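Local coordinates for Cobalt/magnesium transport protein CorA (Methanocaldococcus jannaschii, PDB 4EGW) that forms a homopentameric membrane channel that mediates magnesium influx, opening when cytoplasmic magnesium is low and closing when it is high, at residues A[107-112]-A[207-212]; A[175-180]-A[254-259]; A[198-203]-A[262-267]; A[211-216]-A[248-253]. One frame throughout, in Å; residues are numbered along the deposited sequence.

In the fold
All four contacts are largely buried, but their surroundings differ. Contact 1 is where the β-sheet meets the helices: strand 110-119 lies against helix 193-225, and a hydroxyl pair is set among aromatic rings, one of them exposed. The other three join long helices. Contacts 3 and 4 both pair helix 193-225 with helix 233-270, antiparallel and almost wholly apolar, their centres about 19 Å apart; contact 3 has an exposed leucine at its border, whereas none of the residues that touch in contact 4 is exposed. Contact 2 brings helix 156-186 alongside helix 233-270 and is the polar exception among the helix pairs, with a glutamate, a tyrosine and a bound butanediol. Contacts 1 and 4 share Lys211 and Ser212.

Contact 1. Residues A[107-112]-A[207-212]; sequences EDITTT and VYFHKS
Thr111 meets helix 193-225 with both branches of its side chain. Its methyl comes to the edge of the Phe209 ring, near the ring plane, with Thr111 CG2 3.4 Å from Phe209 CD1. Its hydroxyl turns to Ser212: Thr111 OG1 and Ser212 OG share a hydrogen bond modelled at 2.3 Å, in which either could be the donor. That length is improbably short, so the pairing is better supported than the distance. The first torsion of Thr111 (chi1 68°) explains the division, setting OG1 between the backbone N and the carbonyl carbon and leaving CG2 beside the N. One residue earlier, Thr110 lies over a face of the Tyr208 ring in a CH-pi contact, its CB 3.6 Å from the centroid and 12° off the ring normal. The Thr110 hydroxyl is hydrogen-bonded to Glu106, and it is the carbon side, CB and CG2, that lies against the ring. Ile109 CG2 adds an apolar touch on Phe209 CZ at 3.9 Å. Tyr169 of helix 156-186 meets the Phe209 ring edge-to-face. The threonines thus act as two-sided groups: their carbon atoms pack on aromatic rings, while the buried hydroxyl of Thr111 finds its partner on the helix, tying the start of strand 110-119 to it.

Contact 2. Residues A[175-180]-A[254-259]; sequences NLEDEL and ATYREV. With BU1 (1,4-butanediol), chain G.
Tyr256 reaches from helix 233-270 to helix 156-186 and is touched by three of its side chains. Leu176 CD2 comes to 3.4 Å from Tyr256 CD2, the two side chains running antiparallel alongside one another. Leu180 CD1 lies 4.1 Å from Tyr256 CD1 and equally 4.1 Å from Val259 CG1, so one methyl bridges successive turns of the facing helix. Glu177 crosses the tyrosine at about a right angle, its carboxylate plane 51° from the ring plane and its OE1 3.3 Å from Tyr256 OH. With CG anti to the backbone N (chi1 164°) and the chain extended beyond it, the carboxylate stands beside the phenol. The butanediol sits at the ring edge, its C4 3.2 Å from Tyr256 CE1, and Val259 CG2 approaches its C3 at 3.7 Å; its closeness to the glutamate is doubtful in the model. An alanine in place of Tyr256 is likely to open a gap facing Leu176 and Leu180, between the two helices, and leave the diol without the ring edge beside its C4. Further out, Leu206 of helix 193-225 packs on both Leu176 and Tyr256, and Lys139 of the second subunit packs on Glu177. Short helix axes 11.0 Å apart at their closest and inclined at 19° make this the parallel pair in CorA's long cytoplasmic helix bundle, whose helix 233-270 leads toward the membrane pore.

Contact 3. Residues A[198-203]-A[262-267]; sequences KILGLR and SMMDIT
An extended second torsion (chi2 -168°) carries CD1 of Ile199 straight out toward helix 233-270, while a turn about CB-CG (chi2 67°) bends the Met264 chain and sets its sulfur against Ile199 and Leu200. The Ile199 and Met264 side chains cross obliquely, with Ile199 CG2 3.9 Å from Met264 SD. Leu200 CD2 approaches the same sulfur at 4.0 Å, at the exposed border. Ile199 CD1 goes deeper, touching Met264 N and Met263 CB and lying a close 3.0 Å from Thr267 OG1. Axes 10.3 Å apart with a signed crossing angle of -159° describe an antiparallel helix pair, here within the long cytoplasmic helices of the CorA fold; helix 156-186 supplies the third member, its Leu180 and Leu183 packing on Met263. The Thr267 hydroxyl is held from within its own helix: Thr267 OG1 donates to Met263 O at 2.9 Å, from above the carbonyl plane, and Thr267 N donates to that oxygen too. With an alanine at Thr267 the second grip on Met263 O goes, and a gap would probably open beside Ile199 CD1. Thr267 also packs against Val195 and Met196 of helix 193-225 and against Leu187 and Tyr191 of the loop leading into that helix.

Contact 4. Residues A[211-216]-A[248-253]; sequences KSLIAN and QLIDMS
Leu249 O is gripped twice from one turn further along its helix, by Ser253 N and by the serine hydroxyl, Ser253 OG donating to Leu249 O at 2.6 Å. The hydroxyl comes in at a C=O...donor angle of 133° and lies 45° out of the carbonyl plane. It is thus bonded within its own helix, and Leu213 CD1 packs against Ser253 OG at 3.4 Å. The other side-chain contacts of Leu213 are apolar: its CD1 reaches Leu249 CB at 3.9 Å, and the two leucines cross at about a right angle. Leu213 CB is pressed on Ile250 CG1 at 3.3 Å, a tight approach where the backbones come nearest, the CA atoms of these two residues being 6.0 Å apart. Because CG1 of Ile250 is anti to its carbonyl carbon (chi1 -63°) and the chain runs on extended, CD1 nears Leu213 O and extends along helix 193-225 to Ile214, with Ile250 CD1 3.6 Å from Ile214 CD1. Leu173 of helix 156-186 packs on Leu249 and Ser253, while His210 covers Ile250 and Ser253. The one hydroxyl at the interface is satisfied within its helix, which suggests that the fit of the hydrocarbon side chains largely sets how this antiparallel pair meets.

Contact 1. Residues A[107-112]-A[207-212]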
loop_
_atom_site.group_PDB
_atom_site.type_symbol
_atom_site.label_atom_id
_atom_site.label_comp_id
_atom_site.label_asym_id
_atom_site.label_seq_id
_atom_site.Cartn_x
_atom_site.Cartn_y
_atom_site.Cartn_z
ATOM N N GLU A 107 18.157 -1.538 10.687
ATOM C CA GLU A 107 19.091 -1.495 9.575
ATOM C C GLU A 107 18.586 -2.507 8.549
ATOM O O GLU A 107 18.525 -2.217 7.354
ATOM C CB GLU A 107 20.501 -1.872 10.034
ATOM C CG GLU A 107 21.519 -1.975 8.901
ATOM C CD GLU A 107 22.733 -2.815 9.272
ATOM O OE1 GLU A 107 22.580 -4.050 9.396
ATOM O OE2 GLU A 107 23.837 -2.246 9.435
ATOM N N ASP A 108 18.211 -3.692 9.030
ATOM C CA ASP A 108 17.594 -4.716 8.187
ATOM C C ASP A 108 16.196 -5.053 8.705
ATOM O O ASP A 108 15.929 -4.955 9.900
ATOM C CB ASP A 108 18.461 -5.978 8.133
ATOM C CG ASP A 108 18.773 -6.411 6.708
ATOM O OD1 ASP A 108 19.297 -5.582 5.930
ATOM O OD2 ASP A 108 18.482 -7.578 6.363
ATOM N N ILE A 109 15.302 -5.454 7.807
ATOM C CA ILE A 109 13.907 -5.676 8.179
ATOM C C ILE A 109 13.601 -7.132 8.515
ATOM O O ILE A 109 14.126 -8.054 7.888
ATOM C CB ILE A 109 12.949 -5.242 7.062
ATOM C CG1 ILE A 109 13.115 -3.753 6.746
ATOM C CG2 ILE A 109 11.513 -5.540 7.458
ATOM C CD1 ILE A 109 14.345 -3.434 5.923
ATOM N N THR A 110 12.747 -7.328 9.512
ATOM C CA THR A 110 12.220 -8.649 9.858
ATOM C C THR A 110 10.781 -8.451 10.336
ATOM O O THR A 110 10.206 -7.388 10.116
ATOM C CB THR A 110 13.073 -9.396 10.923
ATOM O OG1 THR A 110 13.044 -8.687 12.167
ATOM C CG2 THR A 110 14.523 -9.564 10.453
ATOM N N THR A 111 10.178 -9.466 10.945
ATOM C CA THR A 111 8.846 -9.297 11.507
ATOM C C THR A 111 8.850 -9.580 12.993
ATOM O O THR A 111 9.798 -10.155 13.521
ATOM C CB THR A 111 7.817 -10.206 10.856
ATOM O OG1 THR A 111 8.099 -11.562 11.199
ATOM C CG2 THR A 111 7.829 -10.034 9.355
ATOM N N THR A 112 7.786 -9.146 13.656
ATOM C CA THR A 112 7.702 -9.157 15.102
ATOM C C THR A 112 6.242 -9.365 15.497
ATOM O O THR A 112 5.332 -8.865 14.839
ATOM C CB THR A 112 8.193 -7.809 15.671
ATOM O OG1 THR A 112 8.438 -7.916 17.085
ATOM C CG2 THR A 112 7.155 -6.721 15.411
ATOM N N VAL A 207 12.620 -14.194 4.083
ATOM C CA VAL A 207 12.372 -15.375 4.891
ATOM C C VAL A 207 11.385 -15.096 6.029
ATOM O O VAL A 207 10.482 -15.894 6.269
ATOM C CB VAL A 207 13.688 -15.930 5.478
ATOM C CG1 VAL A 207 13.424 -17.210 6.244
ATOM C CG2 VAL A 207 14.705 -16.177 4.377
ATOM N N TYR A 208 11.570 -13.970 6.725
ATOM C CA TYR A 208 10.730 -13.583 7.863
ATOM C C TYR A 208 9.326 -13.249 7.383
ATOM O O TYR A 208 8.328 -13.661 7.986
ATOM C CB TYR A 208 11.328 -12.365 8.604
ATOM C CG TYR A 208 12.256 -12.701 9.773
ATOM C CD1 TYR A 208 11.753 -12.918 11.054
ATOM C CD2 TYR A 208 13.633 -12.791 9.592
ATOM C CE1 TYR A 208 12.598 -13.229 12.123
ATOM C CE2 TYR A 208 14.487 -13.104 10.653
ATOM C CZ TYR A 208 13.965 -13.324 11.917
ATOM O OH TYR A 208 14.814 -13.632 12.967
ATOM N N PHE A 209 9.256 -12.489 6.295
ATOM C CA PHE A 209 7.976 -12.155 5.704
ATOM C C PHE A 209 7.228 -13.395 5.296
ATOM O O PHE A 209 6.031 -13.507 5.509
ATOM C CB PHE A 209 8.161 -11.270 4.482
ATOM C CG PHE A 209 8.303 -9.821 4.816
ATOM C CD1 PHE A 209 8.531 -9.423 6.121
ATOM C CD2 PHE A 209 8.187 -8.855 3.830
ATOM C CE1 PHE A 209 8.664 -8.092 6.435
ATOM C CE2 PHE A 209 8.320 -7.513 4.130
ATOM C CZ PHE A 209 8.551 -7.125 5.431
ATOM N N HIS A 210 7.927 -14.335 4.689
ATOM C CA HIS A 210 7.211 -15.444 4.106
ATOM C C HIS A 210 6.629 -16.319 5.203
ATOM O O HIS A 210 5.440 -16.659 5.198
ATOM C CB HIS A 210 8.108 -16.239 3.186
ATOM C CG HIS A 210 7.347 -17.083 2.221
ATOM N ND1 HIS A 210 7.038 -18.406 2.470
ATOM C CD2 HIS A 210 6.801 -16.788 1.018
ATOM C CE1 HIS A 210 6.351 -18.890 1.454
ATOM N NE2 HIS A 210 6.194 -17.929 0.558
ATOM N N LYS A 211 7.483 -16.670 6.154
ATOM C CA LYS A 211 7.052 -17.348 7.364
ATOM C C LYS A 211 5.880 -16.582 7.983
ATOM O O LYS A 211 4.835 -17.164 8.285
ATOM C CB LYS A 211 8.215 -17.387 8.356
ATOM C CG LYS A 211 8.562 -18.751 8.903
ATOM C CD LYS A 211 9.579 -18.599 10.032
ATOM C CE LYS A 211 9.708 -19.850 10.883
ATOM N NZ LYS A 211 10.413 -19.542 12.167
ATOM N N SER A 212 6.063 -15.272 8.148
ATOM C CA SER A 212 5.091 -14.428 8.844
ATOM C C SER A 212 3.764 -14.396 8.119
ATOM O O SER A 212 2.716 -14.624 8.717
ATOM C CB SER A 212 5.615 -12.995 8.989
ATOM O OG SER A 212 6.503 -12.870 10.086
#

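Contact 2. Residues A[175-180]-A[254-259]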
loop_
_atom_site.group_PDB
_atom_site.type_symbol
_atom_site.label_atom_id
_atom_site.label_comp_id
_atom_site.label_asym_id
_atom_site.label_seq_id
_atom_site.Cartn_x
_atom_site.Cartn_y
_atom_site.Cartn_z
ATOM N N ASN A 175 8.593 -2.324 -2.432
ATOM C CA ASN A 175 9.872 -1.662 -2.194
ATOM C C ASN A 175 11.061 -2.594 -2.381
ATOM O O ASN A 175 11.978 -2.313 -3.149
ATOM C CB ASN A 175 9.912 -1.106 -0.776
ATOM C CG ASN A 175 9.397 0.323 -0.686
ATOM O OD1 ASN A 175 8.998 0.922 -1.688
ATOM N ND2 ASN A 175 9.405 0.877 0.528
ATOM N N LEU A 176 11.053 -3.707 -1.666
ATOM C CA LEU A 176 12.124 -4.670 -1.817
ATOM C C LEU A 176 12.293 -4.997 -3.287
ATOM O O LEU A 176 13.412 -5.208 -3.753
ATOM C CB LEU A 176 11.826 -5.940 -1.033
ATOM C CG LEU A 176 12.719 -7.120 -1.403
ATOM C CD1 LEU A 176 13.060 -7.934 -0.164
ATOM C CD2 LEU A 176 12.072 -7.994 -2.480
ATOM N N GLU A 177 11.177 -5.027 -4.015
ATOM C CA GLU A 177 11.201 -5.338 -5.436
ATOM C C GLU A 177 12.103 -4.368 -6.171
ATOM O O GLU A 177 12.781 -4.740 -7.124
ATOM C CB GLU A 177 9.796 -5.296 -6.036
ATOM C CG GLU A 177 9.801 -5.239 -7.560
ATOM C CD GLU A 177 8.540 -5.803 -8.186
ATOM O OE1 GLU A 177 7.430 -5.462 -7.718
ATOM O OE2 GLU A 177 8.661 -6.590 -9.149
ATOM N N ASP A 178 12.106 -3.119 -5.720
ATOM C CA ASP A 178 12.963 -2.096 -6.309
ATOM C C ASP A 178 14.412 -2.516 -6.179
ATOM O O ASP A 178 15.159 -2.541 -7.154
ATOM C CB ASP A 178 12.781 -0.750 -5.599
ATOM C CG ASP A 178 11.423 -0.113 -5.862
ATOM O OD1 ASP A 178 10.430 -0.847 -6.085
ATOM O OD2 ASP A 178 11.356 1.137 -5.828
ATOM N N GLU A 179 14.802 -2.843 -4.952
ATOM C CA GLU A 179 16.172 -3.210 -4.658
ATOM C C GLU A 179 16.610 -4.345 -5.567
ATOM O O GLU A 179 17.792 -4.472 -5.887
ATOM C CB GLU A 179 16.322 -3.594 -3.183
ATOM C CG GLU A 179 15.974 -2.466 -2.230
ATOM C CD GLU A 179 16.739 -2.531 -0.921
ATOM O OE1 GLU A 179 16.082 -2.634 0.141
ATOM O OE2 GLU A 179 17.990 -2.457 -0.956
ATOM N N LEU A 180 15.652 -5.160 -5.993
ATOM C CA LEU A 180 15.954 -6.264 -6.889
ATOM C C LEU A 180 16.349 -5.743 -8.264
ATOM O O LEU A 180 17.414 -6.093 -8.789
ATOM C CB LEU A 180 14.761 -7.211 -7.010
ATOM C CG LEU A 180 14.339 -7.986 -5.763
ATOM C CD1 LEU A 180 13.191 -8.892 -6.127
ATOM C CD2 LEU A 180 15.495 -8.791 -5.177
ATOM N N ALA A 254 7.300 -15.205 -2.348
ATOM C CA ALA A 254 7.750 -16.383 -3.063
ATOM C C ALA A 254 8.502 -15.965 -4.327
ATOM O O ALA A 254 9.669 -16.309 -4.528
ATOM C CB ALA A 254 6.567 -17.270 -3.415
ATOM N N THR A 255 7.829 -15.204 -5.175
ATOM C CA THR A 255 8.431 -14.755 -6.419
ATOM C C THR A 255 9.816 -14.145 -6.176
ATOM O O THR A 255 10.758 -14.380 -6.940
ATOM C CB THR A 255 7.522 -13.730 -7.100
ATOM O OG1 THR A 255 6.201 -14.275 -7.205
ATOM C CG2 THR A 255 8.048 -13.382 -8.479
ATOM N N TYR A 256 9.938 -13.381 -5.095
ATOM C CA TYR A 256 11.149 -12.612 -4.837
ATOM C C TYR A 256 12.315 -13.455 -4.343
ATOM O O TYR A 256 13.460 -13.257 -4.765
ATOM C CB TYR A 256 10.870 -11.478 -3.847
ATOM C CG TYR A 256 9.800 -10.514 -4.302
ATOM C CD1 TYR A 256 9.395 -10.462 -5.630
ATOM C CD2 TYR A 256 9.190 -9.653 -3.396
ATOM C CE1 TYR A 256 8.401 -9.579 -6.040
ATOM C CE2 TYR A 256 8.198 -8.766 -3.795
ATOM C CZ TYR A 256 7.807 -8.736 -5.115
ATOM O OH TYR A 256 6.826 -7.855 -5.500
ATOM N N ARG A 257 12.045 -14.385 -3.434
ATOM C CA ARG A 257 13.093 -15.309 -3.037
ATOM C C ARG A 257 13.597 -16.008 -4.285
ATOM O O ARG A 257 14.802 -16.159 -4.464
ATOM C CB ARG A 257 12.600 -16.336 -2.029
ATOM C CG ARG A 257 13.587 -17.477 -1.828
ATOM C CD ARG A 257 12.970 -18.618 -1.049
ATOM N NE ARG A 257 13.717 -19.858 -1.225
ATOM C CZ ARG A 257 13.502 -20.961 -0.515
ATOM N NH1 ARG A 257 12.567 -20.974 0.427
ATOM N NH2 ARG A 257 14.225 -22.049 -0.743
ATOM N N GLU A 258 12.671 -16.416 -5.152
ATOM C CA GLU A 258 13.041 -17.038 -6.417
ATOM C C GLU A 258 14.146 -16.177 -7.009
ATOM O O GLU A 258 15.295 -16.601 -7.114
ATOM C CB GLU A 258 11.860 -17.069 -7.398
ATOM C CG GLU A 258 10.593 -17.793 -6.927
ATOM C CD GLU A 258 9.409 -17.628 -7.900
ATOM O OE1 GLU A 258 9.623 -17.149 -9.037
ATOM O OE2 GLU A 258 8.261 -17.974 -7.526
ATOM N N VAL A 259 13.789 -14.944 -7.359
ATOM C CA VAL A 259 14.715 -14.015 -7.990
ATOM C C VAL A 259 16.047 -13.872 -7.253
ATOM O O VAL A 259 17.083 -13.688 -7.882
ATOM C CB VAL A 259 14.101 -12.616 -8.093
ATOM C CG1 VAL A 259 15.171 -11.613 -8.492
ATOM C CG2 VAL A 259 12.936 -12.612 -9.072
HETATM C C1 BU1 G . 12.759 -8.481 -10.611
HETATM C C2 BU1 G . 11.292 -8.653 -10.430
HETATM C C3 BU1 G . 10.812 -9.554 -9.342
HETATM C C4 BU1 G . 9.340 -9.568 -9.112
HETATM O O5 BU1 G . 13.400 -7.587 -9.780
HETATM O O6 BU1 G . 8.606 -8.542 -9.685
#

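Contact 3. Residues A[198-203]-A[262-267]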
loop_
_atom_site.group_PDB
_atom_site.type_symbol
_atom_site.label_atom_id
_atom_site.label_comp_id
_atom_site.label_asym_id
_atom_site.label_seq_id
_atom_site.Cartn_x
_atom_site.Cartn_y
_atom_site.Cartn_z
ATOM N N LYS A 198 24.113 -8.143 0.386
ATOM C CA LYS A 198 22.838 -7.482 0.167
ATOM C C LYS A 198 21.806 -8.516 -0.240
ATOM O O LYS A 198 20.637 -8.411 0.125
ATOM C CB LYS A 198 22.951 -6.398 -0.905
ATOM C CG LYS A 198 21.662 -5.581 -1.117
ATOM C CD LYS A 198 21.112 -4.986 0.192
ATOM C CE LYS A 198 22.094 -4.013 0.869
ATOM N NZ LYS A 198 21.629 -3.541 2.217
ATOM N N ILE A 199 22.249 -9.515 -1.002
ATOM C CA ILE A 199 21.374 -10.607 -1.415
ATOM C C ILE A 199 20.945 -11.412 -0.199
ATOM O O ILE A 199 19.754 -11.628 0.035
ATOM C CB ILE A 199 22.049 -11.571 -2.414
ATOM C CG1 ILE A 199 22.490 -10.844 -3.676
ATOM C CG2 ILE A 199 21.085 -12.663 -2.816
ATOM C CD1 ILE A 199 22.886 -11.791 -4.777
ATOM N N LEU A 200 21.926 -11.859 0.576
ATOM C CA LEU A 200 21.628 -12.607 1.786
ATOM C C LEU A 200 20.798 -11.754 2.734
ATOM O O LEU A 200 20.031 -12.283 3.538
ATOM C CB LEU A 200 22.909 -13.052 2.481
ATOM C CG LEU A 200 23.841 -13.942 1.669
ATOM C CD1 LEU A 200 24.994 -14.398 2.547
ATOM C CD2 LEU A 200 23.082 -15.132 1.115
ATOM N N GLY A 201 20.954 -10.433 2.632
ATOM C CA GLY A 201 20.193 -9.511 3.459
ATOM C C GLY A 201 18.716 -9.488 3.111
ATOM O O GLY A 201 17.860 -9.607 3.991
ATOM N N LEU A 202 18.421 -9.339 1.820
ATOM C CA LEU A 202 17.048 -9.331 1.331
ATOM C C LEU A 202 16.446 -10.720 1.349
ATOM O O LEU A 202 15.245 -10.877 1.169
ATOM C CB LEU A 202 16.979 -8.768 -0.088
ATOM C CG LEU A 202 17.224 -7.264 -0.211
ATOM C CD1 LEU A 202 16.998 -6.827 -1.642
ATOM C CD2 LEU A 202 16.308 -6.501 0.740
ATOM N N ARG A 203 17.284 -11.731 1.529
ATOM C CA ARG A 203 16.780 -13.086 1.745
ATOM C C ARG A 203 16.279 -13.173 3.171
ATOM O O ARG A 203 15.176 -13.651 3.432
ATOM C CB ARG A 203 17.877 -14.135 1.516
ATOM C CG ARG A 203 18.058 -14.562 0.065
ATOM C CD ARG A 203 17.036 -15.631 -0.378
ATOM N NE ARG A 203 17.408 -16.997 -0.003
ATOM C CZ ARG A 203 16.862 -17.686 0.998
ATOM N NH1 ARG A 203 15.903 -17.151 1.744
ATOM N NH2 ARG A 203 17.269 -18.924 1.257
ATOM N N SER A 262 18.366 -16.851 -7.854
ATOM C CA SER A 262 19.040 -16.752 -9.143
ATOM C C SER A 262 20.221 -15.815 -9.034
ATOM O O SER A 262 21.345 -16.166 -9.388
ATOM C CB SER A 262 18.096 -16.235 -10.228
ATOM O OG SER A 262 16.969 -17.076 -10.358
ATOM N N MET A 263 19.959 -14.621 -8.523
ATOM C CA MET A 263 20.981 -13.599 -8.449
ATOM C C MET A 263 22.142 -14.145 -7.645
ATOM O O MET A 263 23.305 -13.935 -8.006
ATOM C CB MET A 263 20.424 -12.301 -7.850
ATOM C CG MET A 263 19.147 -11.822 -8.565
ATOM S SD MET A 263 18.686 -10.071 -8.449
ATOM C CE MET A 263 18.940 -9.781 -6.710
ATOM N N MET A 264 21.831 -14.884 -6.583
ATOM C CA MET A 264 22.890 -15.467 -5.772
ATOM C C MET A 264 23.694 -16.384 -6.635
ATOM O O MET A 264 24.906 -16.227 -6.748
ATOM C CB MET A 264 22.362 -16.263 -4.588
ATOM C CG MET A 264 23.460 -16.601 -3.581
ATOM S SD MET A 264 24.102 -15.113 -2.765
ATOM C CE MET A 264 25.745 -15.666 -2.327
ATOM N N ASP A 265 23.006 -17.337 -7.254
ATOM C CA ASP A 265 23.665 -18.300 -8.123
ATOM C C ASP A 265 24.589 -17.499 -9.034
ATOM O O ASP A 265 25.732 -17.886 -9.284
ATOM C CB ASP A 265 22.638 -19.070 -8.969
ATOM C CG ASP A 265 21.669 -19.910 -8.125
ATOM O OD1 ASP A 265 21.935 -20.145 -6.923
ATOM O OD2 ASP A 265 20.639 -20.350 -8.681
ATOM N N ILE A 266 24.091 -16.355 -9.493
ATOM C CA ILE A 266 24.857 -15.485 -10.367
ATOM C C ILE A 266 26.077 -14.929 -9.656
ATOM O O ILE A 266 27.194 -15.072 -10.141
ATOM C CB ILE A 266 24.011 -14.313 -10.870
ATOM C CG1 ILE A 266 22.728 -14.837 -11.512
ATOM C CG2 ILE A 266 24.808 -13.490 -11.850
ATOM C CD1 ILE A 266 22.960 -15.982 -12.486
ATOM N N THR A 267 25.867 -14.315 -8.494
ATOM C CA THR A 267 26.964 -13.708 -7.765
ATOM C C THR A 267 28.055 -14.755 -7.647
ATOM O O THR A 267 29.245 -14.436 -7.635
ATOM C CB THR A 267 26.540 -13.287 -6.350
ATOM O OG1 THR A 267 25.309 -12.564 -6.415
ATOM C CG2 THR A 267 27.596 -12.399 -5.713
#

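Contact 4. Residues A[211-216]-A[248-253]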
loop_
_atom_site.group_PDB
_atom_site.type_symbol
_atom_site.label_atom_id
_atom_site.label_comp_id
_atom_site.label_asym_id
_atom_site.label_seq_id
_atom_site.Cartn_x
_atom_site.Cartn_y
_atom_site.Cartn_z
ATOM N N LYS A 211 7.483 -16.670 6.154
ATOM C CA LYS A 211 7.052 -17.348 7.364
ATOM C C LYS A 211 5.880 -16.582 7.983
ATOM O O LYS A 211 4.835 -17.164 8.285
ATOM C CB LYS A 211 8.215 -17.387 8.356
ATOM C CG LYS A 211 8.562 -18.751 8.903
ATOM C CD LYS A 211 9.579 -18.599 10.032
ATOM C CE LYS A 211 9.708 -19.850 10.883
ATOM N NZ LYS A 211 10.413 -19.542 12.167
ATOM N N SER A 212 6.063 -15.272 8.148
ATOM C CA SER A 212 5.091 -14.428 8.844
ATOM C C SER A 212 3.764 -14.396 8.119
ATOM O O SER A 212 2.716 -14.624 8.717
ATOM C CB SER A 212 5.615 -12.995 8.989
ATOM O OG SER A 212 6.503 -12.870 10.086
ATOM N N LEU A 213 3.821 -14.101 6.826
ATOM C CA LEU A 213 2.633 -14.021 6.000
ATOM C C LEU A 213 1.937 -15.360 5.974
ATOM O O LEU A 213 0.716 -15.433 5.868
ATOM C CB LEU A 213 3.017 -13.584 4.593
ATOM C CG LEU A 213 3.638 -12.185 4.621
ATOM C CD1 LEU A 213 4.509 -11.917 3.408
ATOM C CD2 LEU A 213 2.557 -11.137 4.753
ATOM N N ILE A 214 2.711 -16.431 6.076
ATOM C CA ILE A 214 2.110 -17.741 6.197
ATOM C C ILE A 214 1.282 -17.770 7.480
ATOM O O ILE A 214 0.071 -18.005 7.449
ATOM C CB ILE A 214 3.156 -18.856 6.216
ATOM C CG1 ILE A 214 3.820 -18.979 4.852
ATOM C CG2 ILE A 214 2.489 -20.164 6.522
ATOM C CD1 ILE A 214 2.835 -19.309 3.766
ATOM N N ALA A 215 1.937 -17.481 8.601
ATOM C CA ALA A 215 1.311 -17.562 9.918
ATOM C C ALA A 215 0.152 -16.571 10.096
ATOM O O ALA A 215 -0.852 -16.885 10.746
ATOM C CB ALA A 215 2.355 -17.364 10.999
ATOM N N ASN A 216 0.304 -15.374 9.530
ATOM C CA ASN A 216 -0.782 -14.406 9.471
ATOM C C ASN A 216 -1.928 -14.984 8.671
ATOM O O ASN A 216 -3.086 -14.918 9.081
ATOM C CB ASN A 216 -0.321 -13.138 8.762
ATOM C CG ASN A 216 0.442 -12.203 9.663
ATOM O OD1 ASN A 216 0.711 -12.519 10.821
ATOM N ND2 ASN A 216 0.803 -11.032 9.131
ATOM N N GLN A 248 -1.298 -12.902 -2.001
ATOM C CA GLN A 248 -0.485 -12.176 -2.977
ATOM C C GLN A 248 0.925 -11.991 -2.416
ATOM O O GLN A 248 1.918 -12.334 -3.070
ATOM C CB GLN A 248 -1.071 -10.800 -3.282
ATOM C CG GLN A 248 -2.056 -10.745 -4.420
ATOM C CD GLN A 248 -2.725 -9.383 -4.520
ATOM O OE1 GLN A 248 -2.068 -8.342 -4.426
ATOM N NE2 GLN A 248 -4.043 -9.383 -4.686
ATOM N N LEU A 249 0.995 -11.442 -1.202
ATOM C CA LEU A 249 2.264 -11.057 -0.597
ATOM C C LEU A 249 3.152 -12.266 -0.457
ATOM O O LEU A 249 4.343 -12.235 -0.766
ATOM C CB LEU A 249 2.031 -10.446 0.779
ATOM C CG LEU A 249 1.127 -9.227 0.755
ATOM C CD1 LEU A 249 0.988 -8.680 2.142
ATOM C CD2 LEU A 249 1.738 -8.223 -0.146
ATOM N N ILE A 250 2.563 -13.346 0.021
ATOM C CA ILE A 250 3.287 -14.593 0.063
ATOM C C ILE A 250 3.807 -14.935 -1.336
ATOM O O ILE A 250 4.974 -15.314 -1.493
ATOM C CB ILE A 250 2.409 -15.705 0.593
ATOM C CG1 ILE A 250 2.014 -15.393 2.028
ATOM C CG2 ILE A 250 3.160 -17.008 0.554
ATOM C CD1 ILE A 250 1.076 -16.410 2.613
ATOM N N ASP A 251 2.956 -14.767 -2.347
ATOM C CA ASP A 251 3.340 -15.021 -3.733
ATOM C C ASP A 251 4.519 -14.158 -4.144
ATOM O O ASP A 251 5.515 -14.667 -4.672
ATOM C CB ASP A 251 2.171 -14.749 -4.675
ATOM C CG ASP A 251 1.121 -15.830 -4.623
ATOM O OD1 ASP A 251 1.501 -17.021 -4.609
ATOM O OD2 ASP A 251 -0.085 -15.493 -4.588
ATOM N N MET A 252 4.393 -12.852 -3.915
ATOM C CA MET A 252 5.471 -11.928 -4.218
ATOM C C MET A 252 6.703 -12.370 -3.442
ATOM O O MET A 252 7.775 -12.587 -4.016
ATOM C CB MET A 252 5.104 -10.497 -3.822
ATOM C CG MET A 252 3.700 -10.037 -4.242
ATOM S SD MET A 252 3.345 -8.349 -3.657
ATOM C CE MET A 252 1.594 -8.218 -4.022
ATOM N N SER A 253 6.549 -12.513 -2.129
ATOM C CA SER A 253 7.636 -13.034 -1.315
ATOM C C SER A 253 8.182 -14.294 -1.973
ATOM O O SER A 253 9.377 -14.436 -2.162
ATOM C CB SER A 253 7.146 -13.331 0.095
ATOM O OG SER A 253 6.556 -12.170 0.652
#